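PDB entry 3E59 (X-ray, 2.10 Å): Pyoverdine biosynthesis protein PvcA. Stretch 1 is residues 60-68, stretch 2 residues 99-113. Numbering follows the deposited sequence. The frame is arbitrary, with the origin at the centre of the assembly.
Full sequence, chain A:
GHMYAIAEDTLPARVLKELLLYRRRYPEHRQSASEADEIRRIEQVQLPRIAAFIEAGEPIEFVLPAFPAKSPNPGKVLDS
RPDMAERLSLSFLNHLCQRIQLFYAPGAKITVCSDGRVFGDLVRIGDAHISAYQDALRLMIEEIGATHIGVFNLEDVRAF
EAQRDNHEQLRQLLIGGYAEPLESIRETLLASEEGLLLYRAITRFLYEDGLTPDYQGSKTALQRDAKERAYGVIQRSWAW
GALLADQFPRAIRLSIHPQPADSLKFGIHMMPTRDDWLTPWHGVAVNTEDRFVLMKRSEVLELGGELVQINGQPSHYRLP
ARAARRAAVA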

# COMPACT_ATOMS: atom_id res chain seq x y z
N ILE A 60 14.93 -2.17 13.68
CA ILE A 60 14.54 -2.84 12.44
C ILE A 60 13.81 -1.85 11.51
O ILE A 60 12.80 -1.26 11.89
CB ILE A 60 13.67 -4.08 12.72
CG1 ILE A 60 14.36 -5.01 13.74
CG2 ILE A 60 13.34 -4.85 11.42
CD1 ILE A 60 13.39 -5.92 14.48
N GLU A 61 14.35 -1.66 10.31
CA GLU A 61 13.74 -0.79 9.30
C GLU A 61 12.79 -1.57 8.40
O GLU A 61 13.14 -2.66 7.89
CB GLU A 61 14.81 -0.08 8.45
CG GLU A 61 15.78 0.82 9.22
CD GLU A 61 16.98 1.27 8.37
OE1 GLU A 61 16.79 1.67 7.20
OE2 GLU A 61 18.12 1.24 8.89
N PHE A 62 11.60 -1.00 8.22
CA PHE A 62 10.60 -1.43 7.24
C PHE A 62 10.36 -0.31 6.24
O PHE A 62 10.27 0.86 6.61
CB PHE A 62 9.26 -1.82 7.92
CG PHE A 62 9.38 -2.93 8.92
CD1 PHE A 62 9.66 -2.66 10.26
CD2 PHE A 62 9.23 -4.26 8.53
CE1 PHE A 62 9.81 -3.69 11.20
CE2 PHE A 62 9.37 -5.30 9.45
CZ PHE A 62 9.67 -5.01 10.79
N VAL A 63 10.26 -0.68 4.96
CA VAL A 63 9.86 0.21 3.88
C VAL A 63 8.50 -0.24 3.38
O VAL A 63 8.29 -1.43 3.14
CB VAL A 63 10.91 0.22 2.76
CG1 VAL A 63 10.32 0.70 1.43
CG2 VAL A 63 12.10 1.10 3.19
N LEU A 64 7.58 0.71 3.23
CA LEU A 64 6.22 0.42 2.76
C LEU A 64 5.75 1.40 1.67
O LEU A 64 5.38 2.54 2.00
CB LEU A 64 5.25 0.47 3.95
CG LEU A 64 3.74 0.31 3.67
CD1 LEU A 64 3.44 -0.94 2.84
CD2 LEU A 64 2.92 0.31 4.96
N PRO A 65 5.75 0.98 0.39
CA PRO A 65 5.15 1.81 -0.65
C PRO A 65 3.63 1.75 -0.54
O PRO A 65 3.03 0.67 -0.73
CB PRO A 65 5.64 1.15 -1.95
CG PRO A 65 6.71 0.19 -1.54
CD PRO A 65 6.30 -0.26 -0.19
N ALA A 66 3.01 2.89 -0.22
CA ALA A 66 1.58 2.94 0.11
C ALA A 66 1.11 4.37 0.33
O ALA A 66 1.91 5.31 0.31
CB ALA A 66 1.30 2.11 1.36
N PHE A 67 -0.20 4.53 0.55
CA PHE A 67 -0.82 5.82 0.85
C PHE A 67 -0.53 6.89 -0.22
O PHE A 67 0.03 7.96 0.10
CB PHE A 67 -0.42 6.32 2.24
CG PHE A 67 -0.86 5.43 3.38
CD1 PHE A 67 0.01 4.46 3.91
CD2 PHE A 67 -2.12 5.60 3.96
CE1 PHE A 67 -0.38 3.65 4.99
CE2 PHE A 67 -2.52 4.79 5.03
CZ PHE A 67 -1.65 3.82 5.55
N PRO A 68 -0.89 6.62 -1.49
CA PRO A 68 -0.62 7.58 -2.56
C PRO A 68 -1.57 8.78 -2.57
O PRO A 68 -1.13 9.92 -2.67
CB PRO A 68 -0.80 6.75 -3.84
CG PRO A 68 -1.79 5.71 -3.48
CD PRO A 68 -1.52 5.39 -2.00
N ARG A 99 4.91 -3.18 19.59
CA ARG A 99 4.93 -4.60 19.99
C ARG A 99 6.29 -5.28 19.76
O ARG A 99 6.72 -6.08 20.58
CB ARG A 99 3.81 -5.40 19.30
CG ARG A 99 2.41 -4.94 19.69
CD ARG A 99 1.36 -6.01 19.43
NE ARG A 99 0.92 -6.65 20.68
CZ ARG A 99 1.38 -7.81 21.14
NH1 ARG A 99 2.29 -8.51 20.47
NH2 ARG A 99 0.91 -8.28 22.28
N ILE A 100 6.95 -4.97 18.64
CA ILE A 100 8.31 -5.43 18.37
C ILE A 100 9.28 -4.89 19.44
O ILE A 100 10.12 -5.63 19.95
CB ILE A 100 8.79 -5.04 16.94
CG1 ILE A 100 8.02 -5.85 15.87
CG2 ILE A 100 10.29 -5.25 16.78
CD1 ILE A 100 8.27 -5.42 14.43
N GLN A 101 9.13 -3.61 19.79
CA GLN A 101 9.98 -2.97 20.80
C GLN A 101 9.83 -3.56 22.22
O GLN A 101 10.69 -3.37 23.08
CB GLN A 101 9.78 -1.44 20.80
CG GLN A 101 10.90 -0.68 21.52
CD GLN A 101 11.05 0.76 21.06
OE1 GLN A 101 10.06 1.47 20.86
NE2 GLN A 101 12.30 1.21 20.90
N LEU A 102 8.74 -4.30 22.44
CA LEU A 102 8.50 -4.96 23.73
C LEU A 102 9.54 -6.04 24.04
O LEU A 102 9.93 -6.19 25.19
CB LEU A 102 7.09 -5.56 23.80
CG LEU A 102 5.88 -4.64 24.07
CD1 LEU A 102 4.62 -5.48 24.16
CD2 LEU A 102 6.04 -3.79 25.34
N PHE A 103 9.97 -6.77 23.01
CA PHE A 103 11.03 -7.78 23.18
C PHE A 103 12.38 -7.39 22.56
O PHE A 103 13.41 -7.96 22.94
CB PHE A 103 10.59 -9.15 22.67
CG PHE A 103 10.12 -9.17 21.24
CD1 PHE A 103 8.76 -9.14 20.94
CD2 PHE A 103 11.04 -9.27 20.19
CE1 PHE A 103 8.32 -9.17 19.61
CE2 PHE A 103 10.60 -9.30 18.86
CZ PHE A 103 9.23 -9.25 18.57
N TYR A 104 12.38 -6.44 21.62
CA TYR A 104 13.63 -5.94 21.02
C TYR A 104 13.78 -4.43 21.24
O TYR A 104 13.29 -3.61 20.46
CB TYR A 104 13.72 -6.31 19.53
CG TYR A 104 15.01 -5.89 18.87
CD1 TYR A 104 15.01 -4.95 17.83
CD2 TYR A 104 16.24 -6.42 19.26
CE1 TYR A 104 16.20 -4.55 17.21
CE2 TYR A 104 17.44 -6.03 18.65
CZ TYR A 104 17.41 -5.09 17.63
OH TYR A 104 18.57 -4.69 17.01
N ALA A 105 14.48 -4.08 22.33
CA ALA A 105 14.63 -2.70 22.81
C ALA A 105 14.95 -1.61 21.77
O ALA A 105 14.38 -0.52 21.83
CB ALA A 105 15.66 -2.65 23.97
N PRO A 106 15.89 -1.87 20.83
CA PRO A 106 16.11 -0.87 19.76
C PRO A 106 14.86 -0.57 18.91
O PRO A 106 14.74 0.53 18.35
CB PRO A 106 17.21 -1.51 18.91
CG PRO A 106 17.93 -2.42 19.87
CD PRO A 106 16.82 -3.00 20.71
N GLY A 107 13.96 -1.54 18.83
CA GLY A 107 12.64 -1.33 18.26
C GLY A 107 12.59 -1.46 16.75
O GLY A 107 13.37 -2.21 16.15
N ALA A 108 11.66 -0.73 16.15
CA ALA A 108 11.41 -0.80 14.72
C ALA A 108 10.83 0.52 14.19
O ALA A 108 10.24 1.31 14.92
CB ALA A 108 10.49 -1.98 14.39
N LYS A 109 11.01 0.71 12.89
CA LYS A 109 10.64 1.92 12.21
C LYS A 109 9.98 1.48 10.92
O LYS A 109 10.46 0.56 10.26
CB LYS A 109 11.94 2.68 11.93
CG LYS A 109 11.80 4.09 11.40
CD LYS A 109 13.20 4.62 11.09
CE LYS A 109 13.20 6.11 10.86
NZ LYS A 109 14.50 6.67 11.34
N ILE A 110 8.84 2.09 10.59
CA ILE A 110 8.23 1.88 9.27
C ILE A 110 8.21 3.20 8.52
O ILE A 110 7.62 4.19 8.98
CB ILE A 110 6.80 1.29 9.33
CG1 ILE A 110 6.81 -0.09 10.00
CG2 ILE A 110 6.17 1.19 7.90
CD1 ILE A 110 5.39 -0.65 10.30
N THR A 111 8.89 3.22 7.37
CA THR A 111 8.85 4.39 6.51
C THR A 111 7.81 4.16 5.42
O THR A 111 7.95 3.25 4.59
CB THR A 111 10.23 4.71 5.90
OG1 THR A 111 11.18 4.86 6.95
CG2 THR A 111 10.17 6.00 5.09
N VAL A 112 6.76 4.98 5.45
CA VAL A 112 5.76 4.97 4.41
C VAL A 112 6.34 5.69 3.20
O VAL A 112 6.63 6.88 3.25
CB VAL A 112 4.44 5.65 4.88
CG1 VAL A 112 3.49 5.90 3.70
CG2 VAL A 112 3.75 4.80 5.94
N CYS A 113 6.56 4.93 2.12
CA CYS A 113 7.14 5.49 0.91
C CYS A 113 6.04 5.76 -0.11
O CYS A 113 5.77 4.97 -1.00
CB CYS A 113 8.23 4.56 0.37
SG CYS A 113 9.65 4.36 1.52

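Two parallel strands, 60-64 and 108-112, lie side by side in register, their axes 4.7 Å apart at closest approach. A ladder of six backbone hydrogen bonds joins them. Ile-60 N donates to Gly-107 O (2.9 Å), and Lys-109 N donates to Ile-60 O (2.8 Å). Phe-62 N donates to Lys-109 O, and Thr-111 N to Phe-62 O, both at 2.8 Å. Leu-64 N then reaches Thr-111 O (2.9 Å), and Cys-113 N closes the series on Leu-64 O (2.7 Å). Stretch 1 bonds through every second residue, as parallel pairing requires. CA-H...O contacts fill in between, such as Pro-65 CA to Cys-113 O at 3.2 Å.

Ile-60, Phe-62, Leu-64, Ala-108, Ile-110 and Val-112 share one face of the sheet. All are apolar and buried. Here the small side chain of Ala-108 leaves a hollow, and the Phe-62 ring occupies it. Phe-62 CE1 lies 3.7 Å from Ala-108 CB, which sits at the ring edge. The m rotamer of Phe-62 carries the ring on toward the helix, where Phe-62 CZ meets Ile-100 CD1 at 3.9 Å. At the base of the same side chain, Phe-62 CB packs on Ile-110 CG1 at 3.6 Å.

Ile-60 extends its CD1 between two side chains of the helix and the segment after it. Ile-60 CD1 is 3.9 Å from Ile-100 CG2 and 3.8 Å from Tyr-104 CD1. The branched side chain of Ile-100 thus touches both Ile-60 and Phe-62. Further along, Leu-64 CB rests 4.1 Å from Ile-110 CG2. Beyond the strand, the chain of stretch 1 brings Phe-67 back toward the sheet, and Phe-67 CD1 packs on Val-112 CG1 at 3.8 Å.

The other face carries Glu-61, Val-63, Lys-109 and Thr-111. It is more polar, and the end of Lys-109 leads away from stretch 1 at an exposed position. Val-63 is the buried member, with Val-63 CG1 3.7 Å from Cys-113 SG.

A type I turn from Tyr-104 to Gly-107 leads into the second strand. Gly-107 N bonds to Tyr-104 O (2.7 Å), and Gln-101 NE2 bonds to Ala-105 O (2.9 Å). Gly-107 has a positive phi, which favours glycine. An ideal CB there would lie 2.5 Å from Gln-101 NE2, so the bare backbone leaves room for that side chain. Together the two stretches bury 718 Å², counting both sides.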